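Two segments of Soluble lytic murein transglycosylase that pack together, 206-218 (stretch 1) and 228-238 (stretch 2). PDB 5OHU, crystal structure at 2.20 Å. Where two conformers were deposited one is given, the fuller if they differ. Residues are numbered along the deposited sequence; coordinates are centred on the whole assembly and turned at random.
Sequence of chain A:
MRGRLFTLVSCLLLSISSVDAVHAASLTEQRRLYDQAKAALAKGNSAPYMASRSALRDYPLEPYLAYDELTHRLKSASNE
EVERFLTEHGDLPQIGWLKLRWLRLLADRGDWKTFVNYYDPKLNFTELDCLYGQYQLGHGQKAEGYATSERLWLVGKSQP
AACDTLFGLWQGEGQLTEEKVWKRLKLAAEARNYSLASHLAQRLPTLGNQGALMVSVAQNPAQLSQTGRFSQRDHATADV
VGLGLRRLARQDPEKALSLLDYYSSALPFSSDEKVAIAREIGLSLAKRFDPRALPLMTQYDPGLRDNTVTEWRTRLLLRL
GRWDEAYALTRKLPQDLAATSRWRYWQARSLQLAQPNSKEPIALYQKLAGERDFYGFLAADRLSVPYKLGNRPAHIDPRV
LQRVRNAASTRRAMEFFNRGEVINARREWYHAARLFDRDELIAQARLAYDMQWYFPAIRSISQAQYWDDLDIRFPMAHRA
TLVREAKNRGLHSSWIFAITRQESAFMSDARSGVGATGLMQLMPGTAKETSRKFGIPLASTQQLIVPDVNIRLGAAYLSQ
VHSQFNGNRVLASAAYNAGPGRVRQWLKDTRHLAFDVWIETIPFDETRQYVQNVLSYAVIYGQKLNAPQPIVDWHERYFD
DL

Stretch 1 (206-218) TLGNQGALMVSVA
Stretch 2 228-238: GRFSQRDHATA

Stretch 1 is almost entirely α-helical. Leu207 occupies the N-cap position, and regular i to i+4 bonds follow from Gly211 N to Leu207 O (2.9 Å) through Ala218 N to Met214 O (2.8 Å). Stretch 2 enters in a 3-10 segment that includes Gly228 and Arg229, passes through a loop, and starts a helix at His235. The nearest CA atoms across the contact are those of Gln210 and Ala236, with Gln210 CA 6.5 Å from Ala236 CA. No hydrogen bond joins the stretches, so the contact, which buries 348 Å² in all, rests on packing.

Leu213 covers the most surface on the first helix. Its CA-to-CB bond points toward stretch 2, and its chi1 of -147° lies between wells, with chi2 p. Its CG packs 3.8 Å from Phe230 CE1, while its CD2 lies over one face of the Arg229 guanidinium, 3.8 Å from CZ. A branched aliphatic side chain suits this double role, since it can meet an aromatic ring and also cover the flat, poorly hydrated face of a guanidinium. One turn on, Val217 (chi1 t) brings CG2 to 3.6 Å from the same Phe230 CE1. The i, i+4 spacing puts both aliphatic side chains on one side of the helix. Phe230 leaves its backbone sideways, but with chi1 m and chi2 -87° its ring reaches the helix, meeting both neighbours obliquely.

Gln210, one turn before Leu213, covers nearly as much. With chi1 m, chi2 95° and chi3 -36°, it lays its methylene CG 3.8 Å from Ala236 CB and carries its amide toward the loop, where NE2 lies 3.8 Å from Asp234 OD2 and 3.5 Å from Gln232 NE2. Glutamine suits this border because its aliphatic stem packs while its polar end stays near polar groups.

Ala236 is the third centre. Its CA-to-CB bond points toward stretch 1, and Ala236 CB also meets Leu207 CD2 at 4.0 Å (Leu207 chi1 m, chi2 t). Small and buried, it lets the start of its helix come close to Gln210.

Asp234 organises that start. As N-cap, with phi/psi -132/165 and chi1 p, its OD1 accepts from Thr237 N at 2.6 Å, nearly linearly, and from Thr237 OG1 at 2.8 Å, satisfying an amide left free in the first turn. Its OD2 accepts from Gln232 NE2 at 2.5 Å, with Gln232 extended (chi1 and chi2 both t). These bonds tie the loop to the helix beside Gln210.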

ATOM      1  N   THR A 206      22.452  29.659  16.128  1.00 32.19           N
ATOM      2  CA  THR A 206      23.872  29.341  16.102  1.00 27.19           C
ATOM      3  C   THR A 206      24.264  28.318  15.046  1.00 30.89           C
ATOM      4  O   THR A 206      25.457  28.197  14.746  1.00 28.88           O
ATOM      5  CB  THR A 206      24.334  28.811  17.470  1.00 33.57           C
ATOM      6  OG1 THR A 206      24.003  27.421  17.589  1.00 30.10           O
ATOM      7  CG2 THR A 206      23.672  29.581  18.589  1.00 36.23           C
ATOM      8  N   LEU A 207      23.308  27.580  14.481  1.00 28.35           N
ATOM      9  CA  LEU A 207      23.619  26.444  13.625  1.00 27.42           C
ATOM     10  C   LEU A 207      23.284  26.694  12.161  1.00 26.45           C
ATOM     11  O   LEU A 207      23.182  25.734  11.383  1.00 28.84           O
ATOM     12  CB  LEU A 207      22.889  25.200  14.125  1.00 32.86           C
ATOM     13  CG  LEU A 207      23.363  24.595  15.442  1.00 29.52           C
ATOM     14  CD1 LEU A 207      22.429  23.469  15.859  1.00 18.30           C
ATOM     15  CD2 LEU A 207      24.770  24.084  15.267  1.00 31.36           C
ATOM     16  N   GLY A 208      23.112  27.957  11.766  1.00 21.27           N
ATOM     17  CA  GLY A 208      22.719  28.256  10.396  1.00 22.50           C
ATOM     18  C   GLY A 208      23.674  27.719   9.339  1.00 36.46           C
ATOM     19  O   GLY A 208      23.243  27.368   8.237  1.00 36.65           O
ATOM     20  N   ASN A 209      24.975  27.658   9.649  1.00 31.67           N
ATOM     21  CA  ASN A 209      25.948  27.115   8.704  1.00 35.83           C
ATOM     22  C   ASN A 209      25.713  25.632   8.473  1.00 33.10           C
ATOM     23  O   ASN A 209      25.549  25.185   7.333  1.00 31.76           O
ATOM     24  CB  ASN A 209      27.376  27.337   9.210  1.00 44.73           C
ATOM     25  CG  ASN A 209      27.851  28.761   9.025  1.00 54.78           C
ATOM     26  OD1 ASN A 209      27.250  29.544   8.284  1.00 61.92           O
ATOM     27  ND2 ASN A 209      28.942  29.105   9.703  1.00 48.58           N
ATOM     28  N   GLN A 210      25.726  24.848   9.554  1.00 24.72           N
ATOM     29  CA  GLN A 210      25.480  23.422   9.435  1.00 20.04           C
ATOM     30  C   GLN A 210      24.107  23.140   8.838  1.00 22.05           C
ATOM     31  O   GLN A 210      23.935  22.139   8.136  1.00 23.40           O
ATOM     32  CB  GLN A 210      25.615  22.748  10.800  1.00 24.80           C
ATOM     33  CG  GLN A 210      27.010  22.770  11.374  1.00 31.03           C
ATOM     34  CD  GLN A 210      27.221  23.929  12.327  1.00 51.24           C
ATOM     35  OE1 GLN A 210      26.690  25.025  12.124  1.00 51.23           O
ATOM     36  NE2 GLN A 210      27.989  23.688  13.389  1.00 63.03           N
ATOM     37  N   GLY A 211      23.129  24.013   9.094  1.00 28.07           N
ATOM     38  CA  GLY A 211      21.797  23.810   8.544  1.00 20.68           C
ATOM     39  C   GLY A 211      21.779  23.940   7.034  1.00 20.75           C
ATOM     40  O   GLY A 211      21.161  23.139   6.332  1.00 23.56           O
ATOM     41  N   ALA A 212      22.477  24.941   6.513  1.00 16.00           N
ATOM     42  CA  ALA A 212      22.632  25.047   5.070  1.00 22.29           C
ATOM     43  C   ALA A 212      23.395  23.849   4.521  1.00 21.62           C
ATOM     44  O   ALA A 212      23.108  23.358   3.422  1.00 19.68           O
ATOM     45  CB  ALA A 212      23.350  26.356   4.726  1.00 23.79           C
ATOM     46  N   LEU A 213      24.360  23.357   5.292  1.00 19.37           N
ATOM     47  CA  LEU A 213      25.123  22.189   4.883  1.00 18.82           C
ATOM     48  C   LEU A 213      24.237  20.965   4.839  1.00 22.39           C
ATOM     49  O   LEU A 213      24.369  20.117   3.943  1.00 26.15           O
ATOM     50  CB  LEU A 213      26.285  21.981   5.852  1.00 22.67           C
ATOM     51  CG  LEU A 213      27.585  21.403   5.332  1.00 24.74           C
ATOM     52  CD1 LEU A 213      27.955  22.092   4.007  1.00 20.71           C
ATOM     53  CD2 LEU A 213      28.681  21.622   6.392  1.00 18.17           C
ATOM     54  N   MET A 214      23.330  20.846   5.808  1.00 16.32           N
ATOM     55  CA  MET A 214      22.389  19.738   5.779  0.58 18.14           C
ATOM     56  C   MET A 214      21.582  19.748   4.487  1.00 18.42           C
ATOM     57  O   MET A 214      21.444  18.712   3.830  1.00 15.28           O
ATOM     58  CB  MET A 214      21.469  19.785   6.995  0.58 23.15           C
ATOM     59  CG  MET A 214      20.424  18.683   6.991  0.58 22.07           C
ATOM     60  SD  MET A 214      19.750  18.393   8.634  0.58 26.93           S
ATOM     61  CE  MET A 214      21.072  17.438   9.376  0.58 29.08           C
ATOM     62  N   VAL A 215      21.065  20.914   4.097  1.00 15.06           N
ATOM     63  CA  VAL A 215      20.245  20.978   2.888  1.00 16.37           C
ATOM     64  C   VAL A 215      21.072  20.601   1.659  1.00 16.16           C
ATOM     65  O   VAL A 215      20.641  19.802   0.824  1.00 20.50           O
ATOM     66  CB  VAL A 215      19.597  22.371   2.743  1.00 16.11           C
ATOM     67  CG1 VAL A 215      18.828  22.469   1.411  1.00 15.80           C
ATOM     68  CG2 VAL A 215      18.673  22.669   3.945  1.00 13.54           C
ATOM     69  N   SER A 216      22.272  21.174   1.534  1.00 16.44           N
ATOM     70  CA  SER A 216      23.142  20.877   0.396  1.00 13.82           C
ATOM     71  C   SER A 216      23.484  19.394   0.312  1.00 13.92           C
ATOM     72  O   SER A 216      23.468  18.805  -0.773  1.00 14.83           O
ATOM     73  CB  SER A 216      24.420  21.702   0.494  1.00 16.27           C
ATOM     74  OG  SER A 216      25.247  21.448  -0.635  1.00 27.48           O
ATOM     75  N   VAL A 217      23.792  18.776   1.450  1.00 13.37           N
ATOM     76  CA  VAL A 217      24.132  17.361   1.463  1.00 13.15           C
ATOM     77  C   VAL A 217      22.906  16.514   1.149  1.00 12.84           C
ATOM     78  O   VAL A 217      23.005  15.485   0.475  1.00 17.49           O
ATOM     79  CB  VAL A 217      24.761  16.989   2.820  1.00 13.21           C
ATOM     80  CG1 VAL A 217      24.804  15.481   3.028  1.00 12.96           C
ATOM     81  CG2 VAL A 217      26.154  17.600   2.934  1.00 15.30           C
ATOM     82  N   ALA A 218      21.732  16.915   1.646  1.00 14.65           N
ATOM     83  CA  ALA A 218      20.530  16.152   1.319  1.00 13.39           C
ATOM     84  C   ALA A 218      20.272  16.181  -0.181  1.00 13.50           C
ATOM     85  O   ALA A 218      19.845  15.180  -0.762  1.00 15.27           O
ATOM     86  CB  ALA A 218      19.319  16.686   2.090  1.00 21.24           C
ATOM     87  N   GLY A 228      37.639  15.846   4.116  1.00 18.77           N
ATOM     88  CA  GLY A 228      38.268  16.993   4.751  1.00 18.51           C
ATOM     89  C   GLY A 228      37.305  18.107   5.118  1.00 27.73           C
ATOM     90  O   GLY A 228      37.586  18.877   6.045  1.00 36.74           O
ATOM     91  N   ARG A 229      36.179  18.218   4.412  1.00 18.58           N
ATOM     92  CA  ARG A 229      35.230  19.292   4.654  1.00 23.92           C
ATOM     93  C   ARG A 229      34.214  18.943   5.733  1.00 26.44           C
ATOM     94  O   ARG A 229      33.578  19.845   6.285  1.00 25.31           O
ATOM     95  CB  ARG A 229      34.501  19.645   3.345  1.00 34.54           C
ATOM     96  CG  ARG A 229      33.942  21.063   3.255  1.00 48.08           C
ATOM     97  CD  ARG A 229      32.460  21.098   3.624  1.00 55.16           C
ATOM     98  NE  ARG A 229      31.941  22.446   3.887  1.00 50.33           N
ATOM     99  CZ  ARG A 229      31.968  23.044   5.077  1.00 46.20           C
ATOM    100  NH1 ARG A 229      32.514  22.426   6.116  1.00 41.76           N
ATOM    101  NH2 ARG A 229      31.453  24.262   5.230  1.00 49.21           N
ATOM    102  N   PHE A 230      34.048  17.660   6.052  1.00 21.68           N
ATOM    103  CA  PHE A 230      33.027  17.273   7.017  1.00 23.15           C
ATOM    104  C   PHE A 230      33.667  16.686   8.269  1.00 20.97           C
ATOM    105  O   PHE A 230      33.252  15.633   8.747  1.00 33.69           O
ATOM    106  CB  PHE A 230      32.050  16.292   6.366  1.00 22.36           C
ATOM    107  CG  PHE A 230      31.274  16.896   5.231  1.00 17.98           C
ATOM    108  CD1 PHE A 230      30.081  17.579   5.468  1.00 18.77           C
ATOM    109  CD2 PHE A 230      31.755  16.834   3.940  1.00 19.48           C
ATOM    110  CE1 PHE A 230      29.374  18.146   4.437  1.00 16.91           C
ATOM    111  CE2 PHE A 230      31.052  17.406   2.895  1.00 23.07           C
ATOM    112  CZ  PHE A 230      29.858  18.062   3.142  1.00 20.31           C
ATOM    113  N   SER A 231      34.643  17.400   8.831  1.00 27.58           N
ATOM    114  CA  SER A 231      35.535  16.893   9.868  1.00 36.63           C
ATOM    115  C   SER A 231      35.273  17.436  11.270  1.00 36.90           C
ATOM    116  O   SER A 231      35.792  16.873  12.235  1.00 45.63           O
ATOM    117  CB  SER A 231      36.981  17.231   9.495  1.00 46.80           C
ATOM    118  OG  SER A 231      37.121  18.643   9.374  1.00 49.00           O
ATOM    119  N   GLN A 232      34.514  18.515  11.404  1.00 31.25           N
ATOM    120  CA  GLN A 232      34.302  19.155  12.695  1.00 28.99           C
ATOM    121  C   GLN A 232      33.566  18.226  13.661  1.00 28.58           C
ATOM    122  O   GLN A 232      32.463  17.751  13.367  1.00 29.50           O
ATOM    123  CB  GLN A 232      33.519  20.438  12.456  1.00 35.91           C
ATOM    124  CG  GLN A 232      33.261  21.287  13.658  1.00 52.53           C
ATOM    125  CD  GLN A 232      32.680  22.620  13.255  1.00 67.57           C
ATOM    126  OE1 GLN A 232      33.418  23.571  12.997  1.00 83.10           O
ATOM    127  NE2 GLN A 232      31.356  22.692  13.161  1.00 64.35           N
ATOM    128  N   ARG A 233      34.170  17.969  14.823  1.00 30.95           N
ATOM    129  CA  ARG A 233      33.676  16.924  15.728  1.00 36.83           C
ATOM    130  C   ARG A 233      32.566  17.464  16.632  1.00 36.98           C
ATOM    131  O   ARG A 233      32.722  17.608  17.845  1.00 42.13           O
ATOM    132  CB  ARG A 233      34.809  16.351  16.571  1.00 32.00           C
ATOM    133  CG  ARG A 233      36.035  15.912  15.820  1.00 44.00           C
ATOM    134  CD  ARG A 233      36.942  15.057  16.724  1.00 62.36           C
ATOM    135  NE  ARG A 233      36.372  13.733  16.989  1.00 73.56           N
ATOM    136  CZ  ARG A 233      36.956  12.578  16.669  1.00 78.11           C
ATOM    137  NH1 ARG A 233      38.150  12.570  16.086  1.00 79.07           N
ATOM    138  NH2 ARG A 233      36.353  11.427  16.943  1.00 80.57           N
ATOM    139  N   ASP A 234      31.413  17.745  16.024  1.00 34.19           N
ATOM    140  CA  ASP A 234      30.225  18.128  16.776  1.00 27.34           C
ATOM    141  C   ASP A 234      29.033  17.311  16.290  1.00 28.68           C
ATOM    142  O   ASP A 234      29.076  16.679  15.229  1.00 25.53           O
ATOM    143  CB  ASP A 234      29.947  19.641  16.676  1.00 36.83           C
ATOM    144  CG  ASP A 234      29.742  20.125  15.244  1.00 44.28           C
ATOM    145  OD1 ASP A 234      28.997  19.487  14.472  1.00 51.68           O
ATOM    146  OD2 ASP A 234      30.324  21.167  14.892  1.00 47.31           O
ATOM    147  N   HIS A 235      27.955  17.325  17.083  1.00 24.24           N
ATOM    148  CA  HIS A 235      26.780  16.528  16.755  0.58 27.97           C
ATOM    149  C   HIS A 235      26.098  17.030  15.488  1.00 28.31           C
ATOM    150  O   HIS A 235      25.513  16.241  14.740  1.00 28.65           O
ATOM    151  CB  HIS A 235      25.813  16.537  17.941  0.58 31.27           C
ATOM    152  CG  HIS A 235      26.405  15.990  19.209  0.58 35.40           C
ATOM    153  ND1 HIS A 235      25.967  16.370  20.461  0.58 42.94           N
ATOM    154  CD2 HIS A 235      27.392  15.088  19.416  0.58 29.79           C
ATOM    155  CE1 HIS A 235      26.663  15.729  21.384  0.58 39.68           C
ATOM    156  NE2 HIS A 235      27.536  14.946  20.775  0.58 35.23           N
ATOM    157  N   ALA A 236      26.146  18.339  15.246  1.00 26.22           N
ATOM    158  CA  ALA A 236      25.538  18.881  14.040  1.00 25.71           C
ATOM    159  C   ALA A 236      26.182  18.274  12.799  1.00 23.67           C
ATOM    160  O   ALA A 236      25.491  17.778  11.901  1.00 24.65           O
ATOM    161  CB  ALA A 236      25.663  20.406  14.026  1.00 26.68           C
ATOM    162  N   THR A 237      27.512  18.276  12.752  1.00 16.52           N
ATOM    163  CA  THR A 237      28.209  17.708  11.609  1.00 20.47           C
ATOM    164  C   THR A 237      27.924  16.212  11.483  1.00 25.32           C
ATOM    165  O   THR A 237      27.735  15.699  10.372  1.00 28.63           O
ATOM    166  CB  THR A 237      29.700  18.009  11.736  1.00 25.28           C
ATOM    167  OG1 THR A 237      29.873  19.438  11.797  1.00 28.90           O
ATOM    168  CG2 THR A 237      30.482  17.466  10.549  1.00 20.96           C
ATOM    169  N   ALA A 238      27.824  15.507  12.612  1.00 16.44           N
ATOM    170  CA  ALA A 238      27.464  14.095  12.563  1.00 18.51           C
ATOM    171  C   ALA A 238      26.055  13.893  12.032  1.00 20.12           C
ATOM    172  O   ALA A 238      25.802  12.918  11.319  1.00 27.46           O
ATOM    173  CB  ALA A 238      27.588  13.458  13.951  1.00 18.19           C
TER